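Local coordinates for surface presentation of antigens protein SpaO (Salmonella typhimurium, PDB 4YX7) that belongs to the FliN/MopA/SpaO family and is involved in the secretory pathway for surface presentation of determinants needed for Salmonella to enter mammalian cells, at residues Trp10-Ser19 against Leu36-Tyr47. Numbering follows the deposited sequence.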
loop_
_atom_site.group_PDB
_atom_site.type_symbol
_atom_site.label_atom_id
_atom_site.label_comp_id
_atom_site.label_asym_id
_atom_site.label_seq_id
_atom_site.Cartn_x
_atom_site.Cartn_y
_atom_site.Cartn_z
ATOM N N TRP A 10 -5.208 -11.621 -28.146
ATOM C CA TRP A 10 -3.893 -11.892 -27.588
ATOM C C TRP A 10 -3.930 -11.798 -26.073
ATOM O O TRP A 10 -4.298 -10.766 -25.529
ATOM C CB TRP A 10 -2.860 -10.905 -28.146
ATOM C CG TRP A 10 -2.920 -10.700 -29.642
ATOM C CD1 TRP A 10 -3.912 -10.082 -30.350
ATOM C CD2 TRP A 10 -1.929 -11.081 -30.599
ATOM N NE1 TRP A 10 -3.613 -10.077 -31.684
ATOM C CE2 TRP A 10 -2.396 -10.681 -31.867
ATOM C CE3 TRP A 10 -0.692 -11.732 -30.510
ATOM C CZ2 TRP A 10 -1.675 -10.907 -33.037
ATOM C CZ3 TRP A 10 0.027 -11.957 -31.675
ATOM C CH2 TRP A 10 -0.469 -11.545 -32.922
ATOM N N PRO A 11 -3.524 -12.873 -25.385
ATOM C CA PRO A 11 -3.578 -12.903 -23.924
ATOM C C PRO A 11 -2.411 -12.167 -23.289
ATOM O O PRO A 11 -1.300 -12.691 -23.314
ATOM C CB PRO A 11 -3.505 -14.400 -23.612
ATOM C CG PRO A 11 -2.688 -14.945 -24.707
ATOM C CD PRO A 11 -2.974 -14.122 -25.934
ATOM N N LEU A 12 -2.639 -10.989 -22.715
ATOM C CA LEU A 12 -1.528 -10.259 -22.116
ATOM C C LEU A 12 -1.432 -10.494 -20.611
ATOM O O LEU A 12 -2.438 -10.623 -19.924
ATOM C CB LEU A 12 -1.648 -8.767 -22.402
ATOM C CG LEU A 12 -1.818 -8.347 -23.860
ATOM C CD1 LEU A 12 -1.849 -6.849 -23.948
ATOM C CD2 LEU A 12 -0.714 -8.903 -24.723
ATOM N N ARG A 13 -0.203 -10.581 -20.116
ATOM C CA ARG A 13 0.061 -10.680 -18.689
ATOM C C ARG A 13 0.879 -9.474 -18.298
ATOM O O ARG A 13 1.896 -9.183 -18.930
ATOM C CB ARG A 13 0.815 -11.962 -18.342
ATOM C CG ARG A 13 0.174 -13.223 -18.865
ATOM C CD ARG A 13 0.847 -14.430 -18.267
ATOM N NE ARG A 13 2.294 -14.343 -18.410
ATOM C CZ ARG A 13 2.940 -14.636 -19.532
ATOM N NH1 ARG A 13 2.257 -15.029 -20.600
ATOM N NH2 ARG A 13 4.265 -14.536 -19.596
ATOM N N PHE A 14 0.431 -8.757 -17.279
ATOM C CA PHE A 14 1.183 -7.617 -16.793
ATOM C C PHE A 14 1.980 -8.042 -15.573
ATOM O O PHE A 14 1.462 -8.173 -14.476
ATOM C CB PHE A 14 0.245 -6.440 -16.509
ATOM C CG PHE A 14 -0.436 -5.914 -17.756
ATOM C CD1 PHE A 14 -1.632 -6.477 -18.206
ATOM C CD2 PHE A 14 0.135 -4.899 -18.498
ATOM C CE1 PHE A 14 -2.250 -6.023 -19.358
ATOM C CE2 PHE A 14 -0.483 -4.438 -19.640
ATOM C CZ PHE A 14 -1.680 -5.001 -20.068
ATOM N N VAL A 15 3.262 -8.277 -15.807
ATOM C CA VAL A 15 4.143 -8.867 -14.819
ATOM C C VAL A 15 4.861 -7.804 -13.989
ATOM O O VAL A 15 5.556 -6.951 -14.532
ATOM C CB VAL A 15 5.178 -9.769 -15.512
ATOM C CG1 VAL A 15 6.006 -10.507 -14.493
ATOM C CG2 VAL A 15 4.478 -10.733 -16.448
ATOM N N ILE A 16 4.696 -7.873 -12.671
ATOM C CA ILE A 16 5.342 -6.938 -11.748
ATOM C C ILE A 16 6.580 -7.524 -11.071
ATOM O O ILE A 16 7.242 -6.850 -10.287
ATOM C CB ILE A 16 4.381 -6.472 -10.644
ATOM C CG1 ILE A 16 3.919 -7.667 -9.803
ATOM C CG2 ILE A 16 3.204 -5.717 -11.247
ATOM C CD1 ILE A 16 3.018 -7.304 -8.661
ATOM N N GLY A 17 6.904 -8.773 -11.364
ATOM C CA GLY A 17 8.099 -9.342 -10.786
ATOM C C GLY A 17 8.176 -10.827 -10.982
ATOM O O GLY A 17 7.197 -11.444 -11.393
ATOM N N SER A 18 9.351 -11.393 -10.697
ATOM C CA SER A 18 9.554 -12.824 -10.827
ATOM C C SER A 18 10.547 -13.354 -9.811
ATOM O O SER A 18 11.314 -12.605 -9.211
ATOM C CB SER A 18 10.018 -13.179 -12.240
ATOM O OG SER A 18 11.322 -12.690 -12.481
ATOM N N SER A 19 10.501 -14.664 -9.615
ATOM C CA SER A 19 11.395 -15.348 -8.701
ATOM C C SER A 19 11.731 -16.711 -9.269
ATOM O O SER A 19 10.838 -17.508 -9.521
ATOM C CB SER A 19 10.753 -15.500 -7.326
ATOM O OG SER A 19 10.820 -14.299 -6.586
ATOM N N LEU A 36 8.681 -14.384 -1.655
ATOM C CA LEU A 36 9.417 -13.167 -1.958
ATOM C C LEU A 36 9.514 -12.937 -3.473
ATOM O O LEU A 36 9.634 -13.882 -4.256
ATOM C CB LEU A 36 10.818 -13.214 -1.353
ATOM C CG LEU A 36 11.013 -12.910 0.139
ATOM C CD1 LEU A 36 10.202 -13.825 1.022
ATOM C CD2 LEU A 36 12.490 -13.005 0.519
ATOM N N ILE A 37 9.428 -11.673 -3.873
ATOM C CA ILE A 37 9.689 -11.259 -5.240
ATOM C C ILE A 37 11.141 -10.796 -5.351
ATOM O O ILE A 37 11.499 -9.723 -4.870
ATOM C CB ILE A 37 8.747 -10.138 -5.665
ATOM C CG1 ILE A 37 7.290 -10.582 -5.464
ATOM C CG2 ILE A 37 9.032 -9.729 -7.086
ATOM C CD1 ILE A 37 6.249 -9.641 -6.036
ATOM N N ARG A 38 11.979 -11.614 -5.980
ATOM C CA ARG A 38 13.418 -11.368 -5.976
ATOM C C ARG A 38 13.851 -10.386 -7.049
ATOM O O ARG A 38 14.854 -9.704 -6.900
ATOM C CB ARG A 38 14.184 -12.680 -6.146
ATOM C CG ARG A 38 14.042 -13.637 -4.977
ATOM C CD ARG A 38 14.305 -12.926 -3.648
ATOM N NE ARG A 38 15.714 -12.618 -3.413
ATOM C CZ ARG A 38 16.491 -13.287 -2.565
ATOM N NH1 ARG A 38 15.999 -14.298 -1.866
ATOM N NH2 ARG A 38 17.761 -12.945 -2.405
ATOM N N THR A 39 13.106 -10.328 -8.139
ATOM C CA THR A 39 13.430 -9.423 -9.235
ATOM C C THR A 39 12.182 -8.648 -9.584
ATOM O O THR A 39 11.188 -9.239 -9.992
ATOM C CB THR A 39 13.940 -10.166 -10.498
ATOM O OG1 THR A 39 15.038 -11.022 -10.152
ATOM C CG2 THR A 39 14.393 -9.174 -11.562
ATOM N N SER A 40 12.223 -7.331 -9.405
ATOM C CA SER A 40 11.086 -6.480 -9.734
ATOM C C SER A 40 11.077 -6.135 -11.213
ATOM O O SER A 40 12.051 -5.603 -11.743
ATOM C CB SER A 40 11.111 -5.198 -8.911
ATOM O OG SER A 40 12.102 -4.321 -9.405
ATOM N N ARG A 41 9.971 -6.448 -11.874
ATOM C CA ARG A 41 9.796 -6.145 -13.283
ATOM C C ARG A 41 8.524 -5.319 -13.444
ATOM O O ARG A 41 7.756 -5.174 -12.492
ATOM C CB ARG A 41 9.717 -7.433 -14.109
ATOM C CG ARG A 41 10.609 -8.556 -13.595
ATOM C CD ARG A 41 10.570 -9.790 -14.507
ATOM N NE ARG A 41 11.822 -9.975 -15.242
ATOM C CZ ARG A 41 12.597 -11.051 -15.162
ATOM N NH1 ARG A 41 12.249 -12.058 -14.377
ATOM N NH2 ARG A 41 13.718 -11.123 -15.871
ATOM N N ALA A 42 8.322 -4.751 -14.629
ATOM C CA ALA A 42 7.047 -4.134 -14.995
ATOM C C ALA A 42 6.886 -4.306 -16.485
ATOM O O ALA A 42 6.984 -3.348 -17.240
ATOM C CB ALA A 42 7.003 -2.676 -14.614
ATOM N N GLU A 43 6.659 -5.547 -16.905
ATOM C CA GLU A 43 6.672 -5.898 -18.322
ATOM C C GLU A 43 5.329 -6.417 -18.810
ATOM O O GLU A 43 4.600 -7.071 -18.074
ATOM C CB GLU A 43 7.732 -6.964 -18.608
ATOM C CG GLU A 43 9.119 -6.669 -18.116
ATOM C CD GLU A 43 9.822 -7.945 -17.681
ATOM O OE1 GLU A 43 9.139 -8.822 -17.106
ATOM O OE2 GLU A 43 11.041 -8.089 -17.934
ATOM N N VAL A 44 5.021 -6.132 -20.068
ATOM C CA VAL A 44 3.874 -6.734 -20.717
ATOM C C VAL A 44 4.344 -7.978 -21.462
ATOM O O VAL A 44 5.284 -7.935 -22.256
ATOM C CB VAL A 44 3.181 -5.772 -21.691
ATOM C CG1 VAL A 44 1.841 -6.330 -22.085
ATOM C CG2 VAL A 44 3.020 -4.408 -21.064
ATOM N N TYR A 45 3.695 -9.097 -21.172
ATOM C CA TYR A 45 3.999 -10.352 -21.827
ATOM C C TYR A 45 2.787 -10.855 -22.595
ATOM O O TYR A 45 1.645 -10.685 -22.166
ATOM C CB TYR A 45 4.443 -11.411 -20.805
ATOM C CG TYR A 45 5.919 -11.419 -20.502
ATOM C CD1 TYR A 45 6.484 -10.442 -19.708
ATOM C CD2 TYR A 45 6.746 -12.415 -21.006
ATOM C CE1 TYR A 45 7.832 -10.448 -19.421
ATOM C CE2 TYR A 45 8.105 -12.427 -20.728
ATOM C CZ TYR A 45 8.641 -11.438 -19.929
ATOM O OH TYR A 45 9.988 -11.434 -19.629
ATOM N N CYS A 46 3.056 -11.446 -23.750
ATOM C CA CYS A 46 2.101 -12.282 -24.443
ATOM C C CYS A 46 2.791 -13.610 -24.657
ATOM O O CYS A 46 3.706 -13.707 -25.463
ATOM C CB CYS A 46 1.669 -11.665 -25.770
ATOM S SG CYS A 46 0.274 -12.505 -26.528
ATOM N N TYR A 47 2.368 -14.624 -23.918
ATOM C CA TYR A 47 3.118 -15.872 -23.839
ATOM C C TYR A 47 4.569 -15.572 -23.417
ATOM O O TYR A 47 4.794 -14.836 -22.463
ATOM C CB TYR A 47 3.036 -16.625 -25.176
ATOM C CG TYR A 47 1.601 -16.900 -25.606
ATOM C CD1 TYR A 47 0.837 -17.858 -24.957
ATOM C CD2 TYR A 47 1.012 -16.200 -26.650
ATOM C CE1 TYR A 47 -0.465 -18.117 -25.333
ATOM C CE2 TYR A 47 -0.292 -16.454 -27.030
ATOM C CZ TYR A 47 -1.020 -17.417 -26.364
ATOM O OH TYR A 47 -2.317 -17.688 -26.722
HETATM O O HOH W 1 0.026 -14.572 -22.213
#
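Arg13 and Tyr45 form a hydrogen-bonded antiparallel pair, Arg13 N giving a nearly straight bond to Tyr45 O at 2.8 Å and Arg13 O accepting from Tyr45 N. Val15/Glu43 and Ser18/Thr39 repeat the pattern. Between those last two pairs strand 39-46 carries one residue more than its partner, a bulge-like irregularity where Arg41 N reaches Ile16 O from above the carbonyl plane. Gly17 has phi/psi of 168°/168°, at which a CB would jam against the preceding carbonyl O, and Ile37 CG2 would also obstruct it.

Side chains extend the ladder's polar contacts at both ends. A bend at chi3 (-50°) lays the Arg13 guanidinium over Tyr45 CB, its NH1 and NH2 both gripping Tyr47 O near the guanidinium plane, NH2 at 2.9 Å. Ser19 OG, small and able to both donate and accept, bonds to Leu36 O (2.6 Å) and takes the Arg38 N-H.

In this SpaO fragment, strands 9-22 and 39-46 are neighbours in an antiparallel sheet that a strand of another protein chain continues beyond 9-22.

Among apolar contacts, Phe14 and Val44 lie side by side, CE2 to CG2 3.8 Å; both are buried, as suits the sheet's apolar side, and Phe54, edge-to-face with Phe14, and Val63 pack against both. On the other face Val15 CG2 meets Tyr45 CD1. Past the strand's end Tyr47 turns back onto Pro11, CZ to CG 3.4 Å, the two side chains crossing at about a right angle.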